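Local structure of ATP grasp ligase (5IG9) at residues F111-A122 with K271-A279. The protein is an ATP-grasp ligase that probably uses ATP to close ester (lactone) links between side chains of the microviridin precursor peptide. Sequence-based numbering, arbitrary orientation.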
# COMPACT_ATOMS: atom_id res chain seq x y z
N PHE A 111 18.18 10.01 3.15
CA PHE A 111 17.17 10.19 4.19
C PHE A 111 15.79 10.37 3.57
O PHE A 111 15.61 11.20 2.67
CB PHE A 111 17.52 11.39 5.06
CG PHE A 111 16.54 11.65 6.16
CD1 PHE A 111 16.49 10.83 7.28
CD2 PHE A 111 15.65 12.71 6.08
CE1 PHE A 111 15.58 11.06 8.29
CE2 PHE A 111 14.74 12.95 7.09
CZ PHE A 111 14.70 12.13 8.19
N HIS A 112 14.82 9.60 4.05
CA HIS A 112 13.45 9.66 3.56
C HIS A 112 12.53 10.23 4.64
O HIS A 112 12.65 9.87 5.82
CB HIS A 112 12.96 8.28 3.14
CG HIS A 112 13.61 7.76 1.89
ND1 HIS A 112 12.99 7.80 0.66
CD2 HIS A 112 14.81 7.19 1.69
CE1 HIS A 112 13.79 7.27 -0.25
NE2 HIS A 112 14.91 6.89 0.35
N LEU A 113 11.62 11.10 4.23
CA LEU A 113 10.63 11.67 5.13
C LEU A 113 9.23 11.60 4.54
O LEU A 113 8.76 12.55 3.91
CB LEU A 113 10.98 13.13 5.46
CG LEU A 113 10.12 13.85 6.50
CD1 LEU A 113 10.59 13.51 7.91
CD2 LEU A 113 10.13 15.35 6.27
N ASP A 114 8.55 10.46 4.71
CA ASP A 114 9.10 9.29 5.39
C ASP A 114 9.25 8.14 4.41
O ASP A 114 8.72 8.21 3.30
CB ASP A 114 8.21 8.89 6.56
CG ASP A 114 8.36 9.81 7.76
OD1 ASP A 114 9.43 9.78 8.39
OD2 ASP A 114 7.40 10.55 8.06
N PRO A 115 9.97 7.08 4.79
CA PRO A 115 10.06 5.91 3.91
C PRO A 115 8.69 5.33 3.59
O PRO A 115 7.77 5.37 4.40
CB PRO A 115 10.91 4.92 4.73
CG PRO A 115 11.75 5.79 5.58
CD PRO A 115 10.90 6.98 5.93
N ILE A 116 8.58 4.78 2.38
CA ILE A 116 7.31 4.23 1.93
C ILE A 116 6.86 3.09 2.84
O ILE A 116 5.68 2.98 3.19
CB ILE A 116 7.40 3.79 0.46
CG1 ILE A 116 7.58 5.00 -0.44
CG2 ILE A 116 6.17 3.00 0.06
CD1 ILE A 116 7.53 4.67 -1.91
N ALA A 117 7.79 2.22 3.23
CA ALA A 117 7.41 1.07 4.05
C ALA A 117 6.86 1.51 5.40
O ALA A 117 6.00 0.82 5.97
CB ALA A 117 8.60 0.13 4.23
N LYS A 118 7.32 2.65 5.91
CA LYS A 118 6.80 3.16 7.17
C LYS A 118 5.44 3.82 6.99
O LYS A 118 4.54 3.62 7.82
CB LYS A 118 7.80 4.15 7.78
CG LYS A 118 9.21 3.61 7.87
CD LYS A 118 9.24 2.27 8.60
CE LYS A 118 10.66 1.76 8.75
NZ LYS A 118 10.74 0.49 9.53
N VAL A 119 5.27 4.60 5.92
CA VAL A 119 3.97 5.23 5.67
C VAL A 119 2.92 4.17 5.38
O VAL A 119 1.79 4.25 5.87
CB VAL A 119 4.09 6.25 4.52
CG1 VAL A 119 2.72 6.83 4.18
CG2 VAL A 119 5.07 7.34 4.89
N ASP A 120 3.28 3.15 4.60
CA ASP A 120 2.34 2.07 4.30
C ASP A 120 1.90 1.34 5.56
O ASP A 120 0.73 0.98 5.71
CB ASP A 120 2.97 1.09 3.30
CG ASP A 120 2.91 1.60 1.88
OD1 ASP A 120 2.11 2.51 1.62
OD2 ASP A 120 3.67 1.09 1.03
N HIS A 121 2.83 1.11 6.49
CA HIS A 121 2.52 0.38 7.71
C HIS A 121 1.76 1.24 8.71
O HIS A 121 0.99 0.72 9.52
CB HIS A 121 3.80 -0.15 8.35
CG HIS A 121 3.55 -1.12 9.46
ND1 HIS A 121 4.02 -0.93 10.74
CD2 HIS A 121 2.88 -2.30 9.48
CE1 HIS A 121 3.65 -1.94 11.50
NE2 HIS A 121 2.96 -2.79 10.76
N ALA A 122 1.98 2.55 8.69
CA ALA A 122 1.24 3.45 9.56
C ALA A 122 -0.13 3.81 9.00
O ALA A 122 -0.92 4.44 9.72
CB ALA A 122 2.04 4.72 9.83
N LYS A 271 7.97 6.51 17.00
CA LYS A 271 9.12 5.61 16.94
C LYS A 271 8.71 4.19 16.56
O LYS A 271 9.45 3.49 15.87
CB LYS A 271 9.85 5.62 18.28
CG LYS A 271 11.16 4.84 18.26
CD LYS A 271 11.89 4.91 19.59
CE LYS A 271 11.13 4.17 20.68
NZ LYS A 271 12.02 3.82 21.83
N TYR A 272 7.53 3.75 17.00
CA TYR A 272 7.07 2.41 16.65
C TYR A 272 6.90 2.28 15.14
O TYR A 272 7.37 1.31 14.53
CB TYR A 272 5.77 2.08 17.37
CG TYR A 272 5.15 0.78 16.89
CD1 TYR A 272 5.58 -0.44 17.40
CD2 TYR A 272 4.16 0.78 15.92
CE1 TYR A 272 5.02 -1.63 16.95
CE2 TYR A 272 3.60 -0.40 15.47
CZ TYR A 272 4.04 -1.60 15.99
OH TYR A 272 3.48 -2.77 15.54
N PHE A 273 6.22 3.24 14.52
CA PHE A 273 5.99 3.19 13.09
C PHE A 273 7.19 3.65 12.27
O PHE A 273 7.18 3.47 11.05
CB PHE A 273 4.76 4.04 12.72
CG PHE A 273 3.46 3.44 13.17
CD1 PHE A 273 2.98 2.28 12.58
CD2 PHE A 273 2.72 4.03 14.18
CE1 PHE A 273 1.79 1.72 13.00
CE2 PHE A 273 1.53 3.47 14.60
CZ PHE A 273 1.06 2.31 14.00
N GLY A 274 8.21 4.22 12.90
CA GLY A 274 9.39 4.69 12.20
C GLY A 274 9.22 6.00 11.47
O GLY A 274 9.86 6.22 10.44
N LEU A 275 8.38 6.89 11.98
CA LEU A 275 8.08 8.14 11.30
C LEU A 275 8.88 9.29 11.90
O LEU A 275 9.14 9.34 13.11
CB LEU A 275 6.59 8.46 11.38
CG LEU A 275 5.65 7.47 10.68
CD1 LEU A 275 4.21 7.95 10.78
CD2 LEU A 275 6.05 7.27 9.23
N ASN A 276 9.28 10.23 11.03
CA ASN A 276 9.82 11.51 11.47
C ASN A 276 8.91 12.68 11.11
O ASN A 276 9.28 13.83 11.37
CB ASN A 276 11.22 11.72 10.89
CG ASN A 276 12.29 10.95 11.65
OD1 ASN A 276 12.47 11.14 12.85
ND2 ASN A 276 13.01 10.09 10.94
N TYR A 277 7.75 12.42 10.52
CA TYR A 277 6.70 13.42 10.36
C TYR A 277 5.36 12.76 10.61
O TYR A 277 5.16 11.58 10.29
CB TYR A 277 6.71 14.07 8.97
CG TYR A 277 5.52 14.99 8.73
CD1 TYR A 277 5.56 16.32 9.13
CD2 TYR A 277 4.36 14.52 8.13
CE1 TYR A 277 4.48 17.16 8.93
CE2 TYR A 277 3.27 15.35 7.92
CZ TYR A 277 3.34 16.67 8.32
OH TYR A 277 2.26 17.50 8.12
N GLY A 278 4.43 13.52 11.18
CA GLY A 278 3.10 13.01 11.43
C GLY A 278 2.11 14.07 11.88
O GLY A 278 2.45 14.93 12.70
N ALA A 279 0.90 14.03 11.34
CA ALA A 279 -0.18 14.91 11.78
C ALA A 279 -1.14 14.08 12.63
O ALA A 279 -1.80 13.17 12.12
CB ALA A 279 -0.90 15.54 10.59
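The carboxylate of D114 bridges two successive backbone amides across the contact, a buried acid that joins the pre-ATP-grasp domain to the ATP-grasp part of the chain. OD1 of D114 accepts a nearly straight hydrogen bond from N276 N at 2.7 Å. It is taken on the syn side but 29° out of the carboxylate plane. OD2 of D114 receives a weak one from Y277 N at 3.1 Å. The acid follows strand 111-113, at the border of the parallel sheet of the pre-ATP-grasp domain, and a cis peptide bond precedes it. Its partners lie where helix 260-273 gives way to strand 277-284 of an antiparallel sheet. That helix ends in a Schellman motif with G274, of positive phi, as the C' residue, and the chain then runs directly to the two amides. Two bonds on separate oxygens should hinder rotation of the carboxylate, and the amide N-H groups probably stabilise its negative charge. L275 CD2 rests 3.7 Å from D114 CG, while L275 CD1 reaches A122 CB. Beyond the acid, L113 CD1 presses on N276 CB at 3.5 Å, and I317 and L321 of helix 313-323 also touch L113. N276 ND2 lies at the edge of the F111 ring, near its plane. On the helical side, K118 CB lies against F273 O, and the bend at chi2 (-53°) brings CD back to the same oxygen. H121 meets the F273 ring obliquely, with planes 59° apart, and A122 CB makes an off-centre CH-pi contact, 4.2 Å from the centroid of the F273 ring.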